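Local coordinates for protein putative transcriptional regulator (Methanosarcina mazei, PDB 3R0A) that is of unknown function but probably acts as a DNA-binding transcriptional regulator of the winged helix-turn-helix type, at residues E70-S75 and Y86-Y91. Residues are numbered along the deposited sequence; the frame is centred on the assembly and turned at random.
Sequences EILQRS and YIYKIY
The antiparallel hairpin of strands 72-78 and 84-90 follows helix 56-68 as the wing of what looks like a winged helix-turn-helix domain, and R74 meets Y86 and Y88 on one of its faces. Q73 and K89 form a hydrogen-bonded pair, Q73 N to K89 O and K89 N to Q73 O, both 2.8 Å; S75 and I87 form the next, and just beyond the strands Y91 N donates a hydrogen bond to I71 O. At the non-hydrogen-bonded pair R74–Y88, the arginine runs alongside the tyrosine, its CG 3.4 Å from Y88 CE1. CG of R74 stands anti to the backbone N (chi1 -174°), and a bend at chi3 then lays the guanidinium over one face of Y86, the planes 18° apart. This is an off-centre cation-pi stack, with R74 CZ 4.1 Å from the centroid of the Y86 ring, while S75 O sits at that ring's edge. Y86 OH is also hydrogen-bonded to Y84 OH, and the two tyrosine rings meet edge-to-face. A leucine in place of Y86 would probably leave the R74 guanidinium without its flat aromatic support, freer to turn, and Y84 OH without this partner. Deeper on the same face, L72 places CG 3.8 Å from Y88 CB and lays CD1 against I90; F35 of helix 26-37 and V63 of helix 56-68 cover this apolar side. The other face carries Q73, whose CB makes a CH-pi contact over the face of Y91, 4.1 Å from the ring centroid, with W42 also touching Q73. E70, which closes a Schellman motif after helix 56-68, puts its O at the edge of the Y91 ring. A water bridges R74 and Y88, accepting from R74 NH1 at 2.9 Å and hydrogen-bonded to Y88 OH at 2.7 Å.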
loop_
_atom_site.group_PDB
_atom_site.type_symbol
_atom_site.label_atom_id
_atom_site.label_comp_id
_atom_site.label_asym_id
_atom_site.label_seq_id
_atom_site.Cartn_x
_atom_site.Cartn_y
_atom_site.Cartn_z
ATOM N N GLU B 70 -11.085 15.762 -11.638
ATOM C CA GLU B 70 -11.745 15.009 -12.723
ATOM C C GLU B 70 -12.745 13.969 -12.240
ATOM O O GLU B 70 -13.033 12.994 -12.937
ATOM C CB GLU B 70 -10.757 14.374 -13.705
ATOM C CG GLU B 70 -9.430 15.114 -13.865
ATOM C CD GLU B 70 -9.367 16.087 -15.021
ATOM O OE1 GLU B 70 -10.429 16.424 -15.602
ATOM O OE2 GLU B 70 -8.222 16.524 -15.337
ATOM N N ILE B 71 -13.282 14.179 -11.046
ATOM C CA ILE B 71 -14.353 13.312 -10.535
ATOM C C ILE B 71 -15.726 13.776 -11.078
ATOM O O ILE B 71 -16.695 13.002 -11.105
ATOM C CB ILE B 71 -14.430 13.360 -9.006
ATOM C CG1 ILE B 71 -13.109 12.917 -8.352
ATOM C CG2 ILE B 71 -15.709 12.629 -8.503
ATOM C CD1 ILE B 71 -12.381 11.703 -8.992
ATOM N N LEU B 72 -15.798 15.036 -11.510
ATOM C CA LEU B 72 -17.072 15.667 -11.802
ATOM C C LEU B 72 -16.973 16.273 -13.192
ATOM O O LEU B 72 -15.969 16.878 -13.534
ATOM C CB LEU B 72 -17.320 16.764 -10.775
ATOM C CG LEU B 72 -18.561 16.838 -9.916
ATOM C CD1 LEU B 72 -19.042 15.499 -9.243
ATOM C CD2 LEU B 72 -18.344 17.917 -8.868
ATOM N N GLN B 73 -17.999 16.049 -14.000
ATOM C CA GLN B 73 -18.205 16.758 -15.254
ATOM C C GLN B 73 -18.931 18.073 -14.958
ATOM O O GLN B 73 -19.812 18.114 -14.093
ATOM C CB GLN B 73 -19.070 15.885 -16.185
ATOM C CG GLN B 73 -19.352 16.474 -17.569
ATOM C CD GLN B 73 -19.976 15.459 -18.545
ATOM O OE1 GLN B 73 -20.234 14.301 -18.196
ATOM N NE2 GLN B 73 -20.218 15.903 -19.772
ATOM N N ARG B 74 -18.581 19.125 -15.693
ATOM C CA ARG B 74 -19.221 20.428 -15.495
ATOM C C ARG B 74 -19.842 20.988 -16.775
ATOM O O ARG B 74 -19.171 21.151 -17.774
ATOM C CB ARG B 74 -18.221 21.458 -14.901
ATOM C CG ARG B 74 -18.863 22.815 -14.523
ATOM C CD ARG B 74 -17.820 23.860 -14.133
ATOM N NE ARG B 74 -17.041 24.307 -15.279
ATOM C CZ ARG B 74 -15.908 24.995 -15.196
ATOM N NH1 ARG B 74 -15.412 25.342 -14.005
ATOM N NH2 ARG B 74 -15.260 25.345 -16.298
ATOM N N SER B 75 -21.126 21.313 -16.710
ATOM C CA SER B 75 -21.806 22.035 -17.793
ATOM C C SER B 75 -22.382 23.384 -17.318
ATOM O O SER B 75 -22.110 23.815 -16.195
ATOM C CB SER B 75 -22.909 21.156 -18.403
ATOM O OG SER B 75 -23.439 21.756 -19.567
ATOM N N TYR B 86 -23.106 27.059 -13.186
ATOM C CA TYR B 86 -22.408 25.809 -13.484
ATOM C C TYR B 86 -23.241 24.683 -12.955
ATOM O O TYR B 86 -23.783 24.768 -11.867
ATOM C CB TYR B 86 -21.051 25.741 -12.816
ATOM C CG TYR B 86 -19.973 26.603 -13.420
ATOM C CD1 TYR B 86 -19.601 26.477 -14.773
ATOM C CD2 TYR B 86 -19.292 27.529 -12.631
ATOM C CE1 TYR B 86 -18.605 27.258 -15.307
ATOM C CE2 TYR B 86 -18.285 28.315 -13.161
ATOM C CZ TYR B 86 -17.949 28.182 -14.484
ATOM O OH TYR B 86 -16.934 28.995 -14.988
ATOM N N ILE B 87 -23.386 23.638 -13.739
ATOM C CA ILE B 87 -23.987 22.393 -13.218
ATOM C C ILE B 87 -23.029 21.209 -13.390
ATOM O O ILE B 87 -22.259 21.185 -14.344
ATOM C CB ILE B 87 -25.361 22.077 -13.849
ATOM C CG1 ILE B 87 -25.305 22.239 -15.372
ATOM C CG2 ILE B 87 -26.471 22.916 -13.163
ATOM C CD1 ILE B 87 -26.558 21.671 -16.114
ATOM N N TYR B 88 -23.108 20.233 -12.483
ATOM C CA TYR B 88 -22.137 19.127 -12.429
ATOM C C TYR B 88 -22.771 17.762 -12.498
ATOM O O TYR B 88 -23.850 17.543 -11.955
ATOM C CB TYR B 88 -21.297 19.223 -11.152
ATOM C CG TYR B 88 -20.655 20.570 -10.981
ATOM C CD1 TYR B 88 -19.350 20.790 -11.421
ATOM C CD2 TYR B 88 -21.357 21.642 -10.394
ATOM C CE1 TYR B 88 -18.749 22.016 -11.266
ATOM C CE2 TYR B 88 -20.765 22.887 -10.261
ATOM C CZ TYR B 88 -19.457 23.058 -10.699
ATOM O OH TYR B 88 -18.819 24.261 -10.574
ATOM N N LYS B 89 -22.110 16.843 -13.189
ATOM C CA LYS B 89 -22.568 15.438 -13.210
ATOM C C LYS B 89 -21.386 14.498 -12.919
ATOM O O LYS B 89 -20.312 14.627 -13.494
ATOM C CB LYS B 89 -23.308 15.089 -14.520
ATOM C CG LYS B 89 -24.056 13.745 -14.529
ATOM C CD LYS B 89 -23.399 12.690 -15.435
ATOM C CE LYS B 89 -23.931 12.738 -16.866
ATOM N NZ LYS B 89 -24.980 11.692 -17.054
ATOM N N ILE B 90 -21.583 13.582 -11.980
ATOM C CA ILE B 90 -20.492 12.683 -11.593
ATOM C C ILE B 90 -20.143 11.776 -12.777
ATOM O O ILE B 90 -21.034 11.288 -13.449
ATOM C CB ILE B 90 -20.810 11.904 -10.286
ATOM C CG1 ILE B 90 -19.527 11.293 -9.705
ATOM C CG2 ILE B 90 -21.998 10.881 -10.474
ATOM C CD1 ILE B 90 -19.467 11.344 -8.211
ATOM N N TYR B 91 -18.854 11.619 -13.075
ATOM C CA TYR B 91 -18.429 10.632 -14.068
ATOM C C TYR B 91 -18.762 9.188 -13.657
ATOM O O TYR B 91 -19.101 8.923 -12.510
ATOM C CB TYR B 91 -16.935 10.753 -14.326
ATOM C CG TYR B 91 -16.530 11.912 -15.213
ATOM C CD1 TYR B 91 -17.053 12.062 -16.497
ATOM C CD2 TYR B 91 -15.593 12.844 -14.768
ATOM C CE1 TYR B 91 -16.653 13.122 -17.299
ATOM C CE2 TYR B 91 -15.189 13.900 -15.554
ATOM C CZ TYR B 91 -15.717 14.039 -16.817
ATOM O OH TYR B 91 -15.308 15.104 -17.592
HETATM O O HOH W 1 -16.348 24.863 -11.339
#